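Local structure of alpha-1,3-glucanase (Streptomyces thermodiastaticus, 7C7D) at residues L428-A433 and H469-L474; L474-Y479 and F502-G507; S478-I483 and G508-A513; P498-E503 and V531-A536. The protein probably hydrolyses alpha-1,3-glucan from within the chain, as a thermostable endo-acting glycosidase of family GH87. All blocks are in the same frame, centred on the assembly; numbering follows the deposited sequence. Where two conformers were deposited one is given.

Contact 1 (L428-A433 and H469-L474)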
loop_
_atom_site.group_PDB
_atom_site.type_symbol
_atom_site.label_atom_id
_atom_site.label_comp_id
_atom_site.label_asym_id
_atom_site.label_seq_id
_atom_site.Cartn_x
_atom_site.Cartn_y
_atom_site.Cartn_z
ATOM N N LEU A 428 12.553 -2.352 -7.749
ATOM C CA LEU A 428 12.818 -3.386 -6.752
ATOM C C LEU A 428 11.611 -4.282 -6.524
ATOM O O LEU A 428 11.713 -5.223 -5.732
ATOM C CB LEU A 428 13.389 -2.886 -5.408
ATOM C CG LEU A 428 14.649 -2.021 -5.519
ATOM C CD1 LEU A 428 15.115 -1.567 -4.145
ATOM C CD2 LEU A 428 15.761 -2.766 -6.236
ATOM N N GLY A 429 10.490 -4.048 -7.208
ATOM C CA GLY A 429 9.330 -4.897 -7.024
ATOM C C GLY A 429 8.416 -5.044 -8.221
ATOM O O GLY A 429 8.729 -4.603 -9.328
ATOM N N SER A 430 7.281 -5.687 -7.960
ATOM C CA SER A 430 6.218 -6.026 -8.892
ATOM C C SER A 430 4.904 -5.529 -8.295
ATOM O O SER A 430 4.837 -5.144 -7.123
ATOM C CB SER A 430 6.135 -7.553 -9.045
ATOM O OG SER A 430 7.287 -8.065 -9.690
ATOM N N GLY A 431 3.834 -5.558 -9.089
ATOM C CA GLY A 431 2.516 -5.342 -8.507
ATOM C C GLY A 431 2.201 -6.371 -7.437
ATOM O O GLY A 431 1.846 -6.026 -6.307
ATOM N N ILE A 432 2.329 -7.654 -7.786
ATOM C CA ILE A 432 2.206 -8.769 -6.855
ATOM C C ILE A 432 3.433 -9.657 -7.007
ATOM O O ILE A 432 3.817 -10.009 -8.130
ATOM C CB ILE A 432 0.931 -9.597 -7.112
ATOM C CG1 ILE A 432 -0.321 -8.778 -6.800
ATOM C CG2 ILE A 432 0.951 -10.894 -6.305
ATOM C CD1 ILE A 432 -1.632 -9.427 -7.253
ATOM N N ALA A 433 4.036 -10.039 -5.880
ATOM C CA ALA A 433 5.113 -11.016 -5.853
ATOM C C ALA A 433 4.710 -12.195 -4.978
ATOM O O ALA A 433 4.311 -12.009 -3.824
ATOM C CB ALA A 433 6.396 -10.387 -5.311
ATOM N N HIS A 469 17.598 -5.328 -15.390
ATOM C CA HIS A 469 16.550 -6.175 -15.955
ATOM C C HIS A 469 15.229 -5.922 -15.238
ATOM O O HIS A 469 15.216 -5.592 -14.048
ATOM C CB HIS A 469 16.880 -7.671 -15.865
ATOM C CG HIS A 469 18.035 -8.083 -16.719
ATOM N ND1 HIS A 469 18.324 -7.476 -17.921
ATOM C CD2 HIS A 469 18.973 -9.046 -16.549
ATOM C CE1 HIS A 469 19.397 -8.038 -18.449
ATOM N NE2 HIS A 469 19.806 -8.997 -17.640
ATOM N N PRO A 470 14.102 -6.064 -15.926
ATOM C CA PRO A 470 12.839 -5.651 -15.320
ATOM C C PRO A 470 12.121 -6.731 -14.530
ATOM O O PRO A 470 12.233 -7.935 -14.781
ATOM C CB PRO A 470 11.997 -5.251 -16.539
ATOM C CG PRO A 470 12.467 -6.160 -17.602
ATOM C CD PRO A 470 13.949 -6.348 -17.364
ATOM N N MET A 471 11.416 -6.254 -13.515
ATOM C CA MET A 471 10.434 -7.069 -12.828
ATOM C C MET A 471 9.075 -6.812 -13.463
ATOM O O MET A 471 8.751 -5.684 -13.845
ATOM C CB MET A 471 10.407 -6.761 -11.330
ATOM C CG MET A 471 11.167 -7.780 -10.485
ATOM S SD MET A 471 11.634 -7.173 -8.857
ATOM C CE MET A 471 12.838 -5.973 -9.293
ATOM N N GLY A 472 8.291 -7.883 -13.599
ATOM C CA GLY A 472 6.990 -7.781 -14.223
ATOM C C GLY A 472 5.895 -7.369 -13.254
ATOM O O GLY A 472 6.103 -7.209 -12.049
ATOM N N ALA A 473 4.695 -7.199 -13.818
ATOM C CA ALA A 473 3.535 -6.818 -13.021
ATOM C C ALA A 473 3.223 -7.854 -11.949
ATOM O O ALA A 473 2.909 -7.498 -10.805
ATOM C CB ALA A 473 2.325 -6.619 -13.929
ATOM N N LEU A 474 3.272 -9.134 -12.300
ATOM C CA LEU A 474 3.000 -10.202 -11.351
ATOM C C LEU A 474 4.128 -11.203 -11.496
ATOM O O LEU A 474 4.368 -11.701 -12.598
ATOM C CB LEU A 474 1.651 -10.870 -11.656
ATOM C CG LEU A 474 1.077 -11.855 -10.638
ATOM C CD1 LEU A 474 -0.427 -11.961 -10.826
ATOM C CD2 LEU A 474 1.725 -13.222 -10.747
#
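The side chain of Ser430 lies against the carbonyl group of Gly472. Its OG is anti to its own carbonyl carbon (chi1 -67°). From there it donates to Gly472 O over 2.8 Å, tilted 20° from the carbonyl plane. The same OG is also bonded to Arg475 NH1, so it joins a backbone carbonyl to a guanidinium. An alanine here would probably leave Gly472 O without this donor and Arg475 NH1 with one partner fewer. The contact then passes into a parallel bridge between Ile432 and Leu474. Ile432 N donates to Ala473 O at 3.1 Å, and Leu474 CA approaches Ile432 O at 3.3 Å in a CA-H...O contact. On one face of this pair the side chains touch, with Ile432 CB 4.2 Å from Leu474 CG. Leu457 of strand 449-458 packs on both side chains. Strands 432-435 and 474-477 are neighbours in a long parallel sheet, as in the parallel beta-helix of pectate lyase-like domains. The serine hydroxyl thus bonds the approach to the strands. At the bridge backbone bonding continues, and Ile432 and Leu474 add apolar contact.

Contact 2 (L474-Y479 and F502-G507)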
loop_
_atom_site.group_PDB
_atom_site.type_symbol
_atom_site.label_atom_id
_atom_site.label_comp_id
_atom_site.label_asym_id
_atom_site.label_seq_id
_atom_site.Cartn_x
_atom_site.Cartn_y
_atom_site.Cartn_z
ATOM N N LEU A 474 3.272 -9.134 -12.300
ATOM C CA LEU A 474 3.000 -10.202 -11.351
ATOM C C LEU A 474 4.128 -11.203 -11.496
ATOM O O LEU A 474 4.368 -11.701 -12.598
ATOM C CB LEU A 474 1.651 -10.870 -11.656
ATOM C CG LEU A 474 1.077 -11.855 -10.638
ATOM C CD1 LEU A 474 -0.427 -11.961 -10.826
ATOM C CD2 LEU A 474 1.725 -13.222 -10.747
ATOM N N ARG A 475 4.828 -11.494 -10.406
ATOM C CA ARG A 475 5.904 -12.467 -10.488
ATOM C C ARG A 475 5.727 -13.606 -9.499
ATOM O O ARG A 475 5.211 -13.428 -8.390
ATOM C CB ARG A 475 7.298 -11.843 -10.362
ATOM C CG ARG A 475 7.765 -11.527 -8.964
ATOM C CD ARG A 475 9.231 -11.063 -9.013
ATOM N NE ARG A 475 9.787 -10.921 -7.673
ATOM C CZ ARG A 475 9.608 -9.851 -6.908
ATOM N NH1 ARG A 475 8.923 -8.803 -7.355
ATOM N NH2 ARG A 475 10.130 -9.827 -5.687
ATOM N N VAL A 476 6.155 -14.788 -9.942
ATOM C CA VAL A 476 6.367 -15.951 -9.091
ATOM C C VAL A 476 7.868 -16.186 -9.065
ATOM O O VAL A 476 8.498 -16.326 -10.123
ATOM C CB VAL A 476 5.610 -17.190 -9.595
ATOM C CG1 VAL A 476 5.842 -18.366 -8.651
ATOM C CG2 VAL A 476 4.123 -16.888 -9.729
ATOM N N ASP A 477 8.444 -16.212 -7.861
ATOM C CA ASP A 477 9.887 -16.069 -7.676
ATOM C C ASP A 477 10.396 -17.187 -6.768
ATOM O O ASP A 477 10.225 -17.138 -5.547
ATOM C CB ASP A 477 10.153 -14.692 -7.083
ATOM C CG ASP A 477 11.615 -14.289 -7.115
ATOM O OD1 ASP A 477 12.496 -15.164 -7.272
ATOM O OD2 ASP A 477 11.876 -13.067 -6.957
ATOM N N SER A 478 11.041 -18.192 -7.360
ATOM C CA SER A 478 11.587 -19.327 -6.612
ATOM C C SER A 478 12.980 -18.996 -6.060
ATOM O O SER A 478 13.968 -19.695 -6.300
ATOM C CB SER A 478 11.647 -20.535 -7.534
ATOM O OG SER A 478 12.388 -20.194 -8.695
ATOM N N TYR A 479 13.045 -17.913 -5.278
ATOM C CA TYR A 479 14.329 -17.273 -5.000
ATOM C C TYR A 479 15.276 -18.195 -4.232
ATOM O O TYR A 479 16.392 -18.477 -4.685
ATOM C CB TYR A 479 14.088 -15.955 -4.265
ATOM C CG TYR A 479 15.295 -15.043 -4.187
ATOM C CD1 TYR A 479 16.395 -15.370 -3.396
ATOM C CD2 TYR A 479 15.328 -13.843 -4.886
ATOM C CE1 TYR A 479 17.493 -14.541 -3.320
ATOM C CE2 TYR A 479 16.428 -13.001 -4.807
ATOM C CZ TYR A 479 17.507 -13.362 -4.024
ATOM O OH TYR A 479 18.615 -12.547 -3.927
ATOM N N PHE A 502 3.428 -11.104 -16.813
ATOM C CA PHE A 502 3.718 -12.211 -15.907
ATOM C C PHE A 502 5.206 -12.526 -15.963
ATOM O O PHE A 502 5.771 -12.653 -17.055
ATOM C CB PHE A 502 2.940 -13.467 -16.312
ATOM C CG PHE A 502 1.445 -13.315 -16.252
ATOM C CD1 PHE A 502 0.771 -13.403 -15.043
ATOM C CD2 PHE A 502 0.709 -13.106 -17.412
ATOM C CE1 PHE A 502 -0.602 -13.271 -14.985
ATOM C CE2 PHE A 502 -0.674 -12.975 -17.360
ATOM C CZ PHE A 502 -1.326 -13.051 -16.140
ATOM N N GLU A 503 5.836 -12.674 -14.795
ATOM C CA GLU A 503 7.246 -13.019 -14.712
ATOM C C GLU A 503 7.421 -14.257 -13.848
ATOM O O GLU A 503 6.842 -14.351 -12.761
ATOM C CB GLU A 503 8.051 -11.862 -14.114
ATOM C CG GLU A 503 9.517 -12.204 -13.905
ATOM C CD GLU A 503 10.290 -11.157 -13.133
ATOM O OE1 GLU A 503 9.679 -10.228 -12.557
ATOM O OE2 GLU A 503 11.533 -11.280 -13.096
ATOM N N PHE A 504 8.208 -15.207 -14.341
ATOM C CA PHE A 504 8.552 -16.414 -13.602
ATOM C C PHE A 504 10.067 -16.453 -13.516
ATOM O O PHE A 504 10.750 -16.452 -14.542
ATOM C CB PHE A 504 7.960 -17.639 -14.303
ATOM C CG PHE A 504 6.492 -17.492 -14.550
ATOM C CD1 PHE A 504 5.603 -17.536 -13.496
ATOM C CD2 PHE A 504 6.007 -17.200 -15.811
ATOM C CE1 PHE A 504 4.248 -17.351 -13.699
ATOM C CE2 PHE A 504 4.657 -17.010 -16.023
ATOM C CZ PHE A 504 3.772 -17.096 -14.966
ATOM N N VAL A 505 10.596 -16.413 -12.298
ATOM C CA VAL A 505 12.015 -16.153 -12.120
ATOM C C VAL A 505 12.489 -16.895 -10.881
ATOM O O VAL A 505 11.715 -17.162 -9.960
ATOM C CB VAL A 505 12.273 -14.627 -12.035
ATOM C CG1 VAL A 505 11.625 -14.026 -10.791
ATOM C CG2 VAL A 505 13.760 -14.301 -12.086
ATOM N N SER A 506 13.771 -17.235 -10.864
ATOM C CA SER A 506 14.453 -17.655 -9.646
ATOM C C SER A 506 15.449 -16.533 -9.377
ATOM O O SER A 506 16.562 -16.521 -9.907
ATOM C CB SER A 506 15.106 -19.008 -9.840
ATOM O OG SER A 506 15.517 -19.559 -8.603
ATOM N N GLY A 507 15.019 -15.567 -8.567
ATOM C CA GLY A 507 15.617 -14.240 -8.558
ATOM C C GLY A 507 17.020 -14.155 -7.988
ATOM O O GLY A 507 17.679 -13.127 -8.184
HETATM O O HOH W 1 17.300 -18.012 -7.168
#
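Two adjacent strands of the parallel beta-helix, 474-477 and 502-505, run side by side here, 13° apart. Leu474, Arg475, Val476 and Asp477 pair with Phe502, Glu503, Phe504 and Val505. Backbone bonds alternate between the strands, from Glu503 N to Leu474 O (2.8 Å) through to Ser478 N and Val505 O (2.9 Å). On the face of Leu474 and Val476 the packing is apolar. Val476 CB meets the edge of the Phe504 ring at CD1, 3.9 Å away. The other face carries Arg475, Asp477, Glu503 and Val505. Asp477 has CG anti to its backbone N (chi1 -167°), with its carboxylate gripped at both oxygens. Gly507 N donates to the syn side of Asp477 OD1 at 2.9 Å. Arg475 NE makes a salt bridge to the anti side of Asp477 OD2 at 3.1 Å, while Arg475 NH1 also reaches Asn405 OD1, beside its bond to Ser430. An alanine in place of Asp477 would probably leave Gly507 N without this acceptor and Arg475 NE without its carboxylate. Past the strands, Ser506 OG donates to Ser478 O at 2.8 Å from above the carbonyl plane. A water donates to Ser506 OG and to Tyr479 O. Asp477 OD1 thus holds the chain at Gly507 to the neighbouring strand, while the salt bridge to Arg475 probably steadies the carboxylate.

Contact 3 (S478-I483 and G508-A513)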
loop_
_atom_site.group_PDB
_atom_site.type_symbol
_atom_site.label_atom_id
_atom_site.label_comp_id
_atom_site.label_asym_id
_atom_site.label_seq_id
_atom_site.Cartn_x
_atom_site.Cartn_y
_atom_site.Cartn_z
ATOM N N SER A 478 11.041 -18.192 -7.360
ATOM C CA SER A 478 11.587 -19.327 -6.612
ATOM C C SER A 478 12.980 -18.996 -6.060
ATOM O O SER A 478 13.968 -19.695 -6.300
ATOM C CB SER A 478 11.647 -20.535 -7.534
ATOM O OG SER A 478 12.388 -20.194 -8.695
ATOM N N TYR A 479 13.045 -17.913 -5.278
ATOM C CA TYR A 479 14.329 -17.273 -5.000
ATOM C C TYR A 479 15.276 -18.195 -4.232
ATOM O O TYR A 479 16.392 -18.477 -4.685
ATOM C CB TYR A 479 14.088 -15.955 -4.265
ATOM C CG TYR A 479 15.295 -15.043 -4.187
ATOM C CD1 TYR A 479 16.395 -15.370 -3.396
ATOM C CD2 TYR A 479 15.328 -13.843 -4.886
ATOM C CE1 TYR A 479 17.493 -14.541 -3.320
ATOM C CE2 TYR A 479 16.428 -13.001 -4.807
ATOM C CZ TYR A 479 17.507 -13.362 -4.024
ATOM O OH TYR A 479 18.615 -12.547 -3.927
ATOM N N ASP A 480 14.865 -18.661 -3.055
ATOM C CA ASP A 480 15.722 -19.530 -2.255
ATOM C C ASP A 480 15.306 -20.993 -2.275
ATOM O O ASP A 480 16.033 -21.834 -1.732
ATOM C CB ASP A 480 15.824 -19.020 -0.809
ATOM C CG ASP A 480 16.665 -17.759 -0.704
ATOM O OD1 ASP A 480 17.868 -17.817 -1.049
ATOM O OD2 ASP A 480 16.118 -16.710 -0.301
ATOM N N SER A 481 14.175 -21.322 -2.897
ATOM C CA SER A 481 13.740 -22.706 -3.014
ATOM C C SER A 481 12.669 -22.793 -4.092
ATOM O O SER A 481 12.032 -21.799 -4.445
ATOM C CB SER A 481 13.226 -23.264 -1.679
ATOM O OG SER A 481 12.054 -22.588 -1.252
ATOM N N ALA A 482 12.492 -24.001 -4.619
ATOM C CA ALA A 482 11.521 -24.256 -5.673
ATOM C C ALA A 482 10.096 -24.070 -5.158
ATOM O O ALA A 482 9.810 -24.184 -3.963
ATOM C CB ALA A 482 11.689 -25.681 -6.188
ATOM N N ILE A 483 9.187 -23.782 -6.087
ATOM C CA ILE A 483 7.777 -23.606 -5.749
ATOM C C ILE A 483 7.171 -24.981 -5.475
ATOM O O ILE A 483 6.931 -25.760 -6.402
ATOM C CB ILE A 483 7.015 -22.879 -6.861
ATOM C CG1 ILE A 483 7.728 -21.578 -7.270
ATOM C CG2 ILE A 483 5.574 -22.637 -6.442
ATOM C CD1 ILE A 483 7.825 -20.513 -6.192
ATOM N N GLY A 508 17.483 -15.179 -7.275
ATOM C CA GLY A 508 18.838 -15.172 -6.776
ATOM C C GLY A 508 19.839 -15.832 -7.687
ATOM O O GLY A 508 21.014 -15.948 -7.326
ATOM N N GLY A 509 19.413 -16.270 -8.871
ATOM C CA GLY A 509 20.311 -16.981 -9.754
ATOM C C GLY A 509 20.580 -18.413 -9.357
ATOM O O GLY A 509 21.490 -19.032 -9.915
ATOM N N GLN A 510 19.800 -18.970 -8.435
ATOM C CA GLN A 510 20.041 -20.316 -7.931
ATOM C C GLN A 510 19.386 -21.407 -8.772
ATOM O O GLN A 510 19.670 -22.589 -8.552
ATOM C CB GLN A 510 19.586 -20.423 -6.470
ATOM C CG GLN A 510 20.231 -19.384 -5.545
ATOM C CD GLN A 510 19.569 -19.312 -4.174
ATOM O OE1 GLN A 510 18.975 -20.282 -3.707
ATOM N NE2 GLN A 510 19.665 -18.153 -3.527
ATOM N N GLY A 511 18.524 -21.049 -9.720
ATOM C CA GLY A 511 17.969 -22.037 -10.629
ATOM C C GLY A 511 16.937 -22.970 -10.038
ATOM O O GLY A 511 16.791 -24.095 -10.524
ATOM N N HIS A 512 16.198 -22.537 -9.019
ATOM C CA HIS A 512 15.124 -23.361 -8.485
ATOM C C HIS A 512 13.905 -23.284 -9.397
ATOM O O HIS A 512 13.601 -22.236 -9.979
ATOM C CB HIS A 512 14.726 -22.883 -7.091
ATOM C CG HIS A 512 15.863 -22.837 -6.122
ATOM N ND1 HIS A 512 16.549 -23.964 -5.724
ATOM C CD2 HIS A 512 16.434 -21.796 -5.471
ATOM C CE1 HIS A 512 17.498 -23.619 -4.872
ATOM N NE2 HIS A 512 17.449 -22.311 -4.700
ATOM N N ALA A 513 13.176 -24.394 -9.493
ATOM C CA ALA A 513 12.065 -24.473 -10.433
ATOM C C ALA A 513 10.880 -23.614 -9.999
ATOM O O ALA A 513 10.486 -23.597 -8.827
ATOM C CB ALA A 513 11.601 -25.920 -10.583
HETATM O O HOH W 1 17.300 -18.012 -7.168
HETATM O O HOH W 2 19.303 -20.086 -0.414
#
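Loops that leave two neighbouring strands of the beta-helix meet here near the surface. Gly508 lies on the Tyr479 ring, its CA 3.7 Å from the ring centroid and 19° off the normal. This is a CH-pi contact, and Gly508 N also sits over the centre of the same face. Further on, His512 has CG anti to its carbonyl carbon (chi1 -56°), which starts the ring toward Ser481. Ser481 CA covers one face of the imidazole at 3.8 Å from the centroid, another CH-pi contact. The carbonyl oxygens of Ser478 and Tyr479 lie at the ring edge. Both loops follow strands of the same parallel sheet, 478-483 after 474-477 and 508-513 after 502-505, so loops of successive coils pack side by side. A chain of side-chain bonds runs across them. His512 NE2 donates to Gln510 OE1 at 2.7 Å, close to the ring plane. Gln510 NE2 then donates to Asp480 OD1 at 3.1 Å, from above the carboxylate plane. Bonded at both ends, the Gln510 amide has its flip fixed. Asp480 OD2 takes a bond from Lys438 N. Ser478 OG donates to His512 O at 2.7 Å, standing 56° out of the carbonyl plane. Ile483 N bonds Ala513 O at 3.0 Å. The water that reaches Tyr479 also accepts from Gln510 N, and a second donates to Asp480 OD1.

Contact 4 (P498-E503 and V531-A536)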
loop_
_atom_site.group_PDB
_atom_site.type_symbol
_atom_site.label_atom_id
_atom_site.label_comp_id
_atom_site.label_asym_id
_atom_site.label_seq_id
_atom_site.Cartn_x
_atom_site.Cartn_y
_atom_site.Cartn_z
ATOM N N PRO A 498 4.731 -1.180 -17.814
ATOM C CA PRO A 498 5.880 -0.627 -18.548
ATOM C C PRO A 498 6.793 -1.698 -19.109
ATOM O O PRO A 498 7.424 -1.474 -20.150
ATOM C CB PRO A 498 6.590 0.249 -17.504
ATOM C CG PRO A 498 6.123 -0.284 -16.182
ATOM C CD PRO A 498 4.719 -0.758 -16.402
ATOM N N TYR A 499 6.865 -2.863 -18.459
ATOM C CA TYR A 499 7.717 -3.962 -18.913
ATOM C C TYR A 499 6.830 -5.174 -19.162
ATOM O O TYR A 499 5.938 -5.101 -20.000
ATOM C CB TYR A 499 8.919 -4.142 -17.998
ATOM C CG TYR A 499 9.770 -2.896 -18.040
ATOM C CD1 TYR A 499 10.661 -2.693 -19.084
ATOM C CD2 TYR A 499 9.623 -1.888 -17.095
ATOM C CE1 TYR A 499 11.409 -1.547 -19.166
ATOM C CE2 TYR A 499 10.377 -0.727 -17.168
ATOM C CZ TYR A 499 11.264 -0.565 -18.213
ATOM O OH TYR A 499 12.021 0.577 -18.311
ATOM N N SER A 500 7.038 -6.271 -18.442
ATOM C CA SER A 500 6.327 -7.512 -18.692
ATOM C C SER A 500 5.088 -7.629 -17.810
ATOM O O SER A 500 4.949 -6.952 -16.790
ATOM C CB SER A 500 7.251 -8.697 -18.444
ATOM O OG SER A 500 7.865 -8.543 -17.178
ATOM N N ALA A 501 4.189 -8.527 -18.213
ATOM C CA ALA A 501 2.965 -8.794 -17.447
ATOM C C ALA A 501 3.221 -9.861 -16.389
ATOM O O ALA A 501 3.239 -9.566 -15.191
ATOM C CB ALA A 501 1.811 -9.153 -18.390
ATOM N N PHE A 502 3.428 -11.104 -16.813
ATOM C CA PHE A 502 3.718 -12.211 -15.907
ATOM C C PHE A 502 5.206 -12.526 -15.963
ATOM O O PHE A 502 5.771 -12.653 -17.055
ATOM C CB PHE A 502 2.940 -13.467 -16.312
ATOM C CG PHE A 502 1.445 -13.315 -16.252
ATOM C CD1 PHE A 502 0.771 -13.403 -15.043
ATOM C CD2 PHE A 502 0.709 -13.106 -17.412
ATOM C CE1 PHE A 502 -0.602 -13.271 -14.985
ATOM C CE2 PHE A 502 -0.674 -12.975 -17.360
ATOM C CZ PHE A 502 -1.326 -13.051 -16.140
ATOM N N GLU A 503 5.836 -12.674 -14.795
ATOM C CA GLU A 503 7.246 -13.019 -14.712
ATOM C C GLU A 503 7.421 -14.257 -13.848
ATOM O O GLU A 503 6.842 -14.351 -12.761
ATOM C CB GLU A 503 8.051 -11.862 -14.114
ATOM C CG GLU A 503 9.517 -12.204 -13.905
ATOM C CD GLU A 503 10.290 -11.157 -13.133
ATOM O OE1 GLU A 503 9.679 -10.228 -12.557
ATOM O OE2 GLU A 503 11.533 -11.280 -13.096
ATOM N N VAL A 531 4.223 -10.622 -22.577
ATOM C CA VAL A 531 3.167 -11.117 -21.693
ATOM C C VAL A 531 3.732 -12.085 -20.656
ATOM O O VAL A 531 3.332 -12.063 -19.485
ATOM C CB VAL A 531 2.014 -11.727 -22.516
ATOM C CG1 VAL A 531 0.953 -12.307 -21.594
ATOM C CG2 VAL A 531 1.416 -10.656 -23.415
ATOM N N VAL A 532 4.675 -12.934 -21.060
ATOM C CA VAL A 532 5.300 -13.913 -20.178
ATOM C C VAL A 532 6.810 -13.748 -20.270
ATOM O O VAL A 532 7.397 -13.926 -21.346
ATOM C CB VAL A 532 4.904 -15.359 -20.520
ATOM C CG1 VAL A 532 5.655 -16.336 -19.613
ATOM C CG2 VAL A 532 3.402 -15.555 -20.382
ATOM N N GLN A 533 7.436 -13.417 -19.138
ATOM C CA GLN A 533 8.884 -13.305 -19.013
ATOM C C GLN A 533 9.326 -14.498 -18.167
ATOM O O GLN A 533 9.195 -14.479 -16.941
ATOM C CB GLN A 533 9.233 -11.977 -18.355
ATOM C CG GLN A 533 10.717 -11.706 -18.181
ATOM C CD GLN A 533 10.976 -10.361 -17.531
ATOM O OE1 GLN A 533 10.452 -9.333 -17.970
ATOM N NE2 GLN A 533 11.782 -10.359 -16.481
ATOM N N ALA A 534 9.797 -15.557 -18.829
ATOM C CA ALA A 534 10.122 -16.826 -18.184
ATOM C C ALA A 534 11.636 -16.971 -18.091
ATOM O O ALA A 534 12.317 -17.157 -19.106
ATOM C CB ALA A 534 9.513 -18.000 -18.945
ATOM N N GLU A 535 12.155 -16.904 -16.868
ATOM C CA GLU A 535 13.587 -16.946 -16.631
ATOM C C GLU A 535 14.006 -18.012 -15.633
ATOM O O GLU A 535 15.204 -18.149 -15.366
ATOM C CB GLU A 535 14.080 -15.579 -16.158
ATOM C CG GLU A 535 13.855 -14.510 -17.187
ATOM C CD GLU A 535 14.355 -13.176 -16.722
ATOM O OE1 GLU A 535 13.591 -12.475 -16.035
ATOM O OE2 GLU A 535 15.521 -12.846 -17.020
ATOM N N ALA A 536 13.080 -18.732 -15.063
ATOM C CA ALA A 536 13.383 -19.862 -14.207
ATOM C C ALA A 536 13.146 -21.156 -14.965
ATOM O O ALA A 536 12.319 -21.198 -15.877
ATOM C CB ALA A 536 12.457 -19.863 -12.991
#
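Phe502 and Val531 form the close part of this contact. Phe502 N donates to Val531 O at 2.8 Å, and that oxygen also lies at the edge of the Phe502 ring, 3.5 Å from CD2. Phe502 CD2 meets Val531 CG1 at 4.3 Å. Ala501 CB rests on Val531 O as well. Next along, Gln533 N donates to Phe502 O at 2.8 Å. These bonds put Phe502 beside Val532 and Glu503 beside Gln533 in parallel register. Strands 502-505 and 530-534 are neighbours in a sheet of the parallel beta-helix. Phe502 points into the interior of the beta-helix, where Ile489, Ile494 and Val524 touch it. The other face is polar, though still buried rather than open to water. There Gln533 runs extended, with CG anti to its backbone N (chi1 -179°), alongside Glu503. Ser500 OG donates to Gln533 OE1 at 2.8 Å from above the carbonyl plane. Gln533 NE2 donates to Glu535 OE1 at 2.8 Å and is also bonded to Pro470 O, which fixes the turn of the amide. Only the carboxylate end of Glu503 is looser. Its OE2 stays 3.5 Å from Gln533 NE2 and 3.8 Å from Glu535 OE1, and the two acids would probably repel if both were ionised. Gly472 N donates to Glu503 OE1, and Trp588 packs on Glu535.

From the N terminus, contact 1 comes first and joins 428-433 to 469-474, closing the excursion through strands 449-458 and 462-464. Contact 2 opens in series from the shared Leu474 and closes the next coil, through strand 486-495. Contact 3 starts from the end of the first segment of contact 2, at Ser478 and Tyr479, and closes slightly later at 508-513. Contact 4 begins on strand 502-505, where contact 2 ends, and reaches strand 530-534. Contacts 3 and 4 cross, because their segments alternate along the chain. Contacts 1, 2 and 4 join four consecutive strands of one parallel sheet. Contact 3 ties the loops at the C-terminal ends of two of those strands.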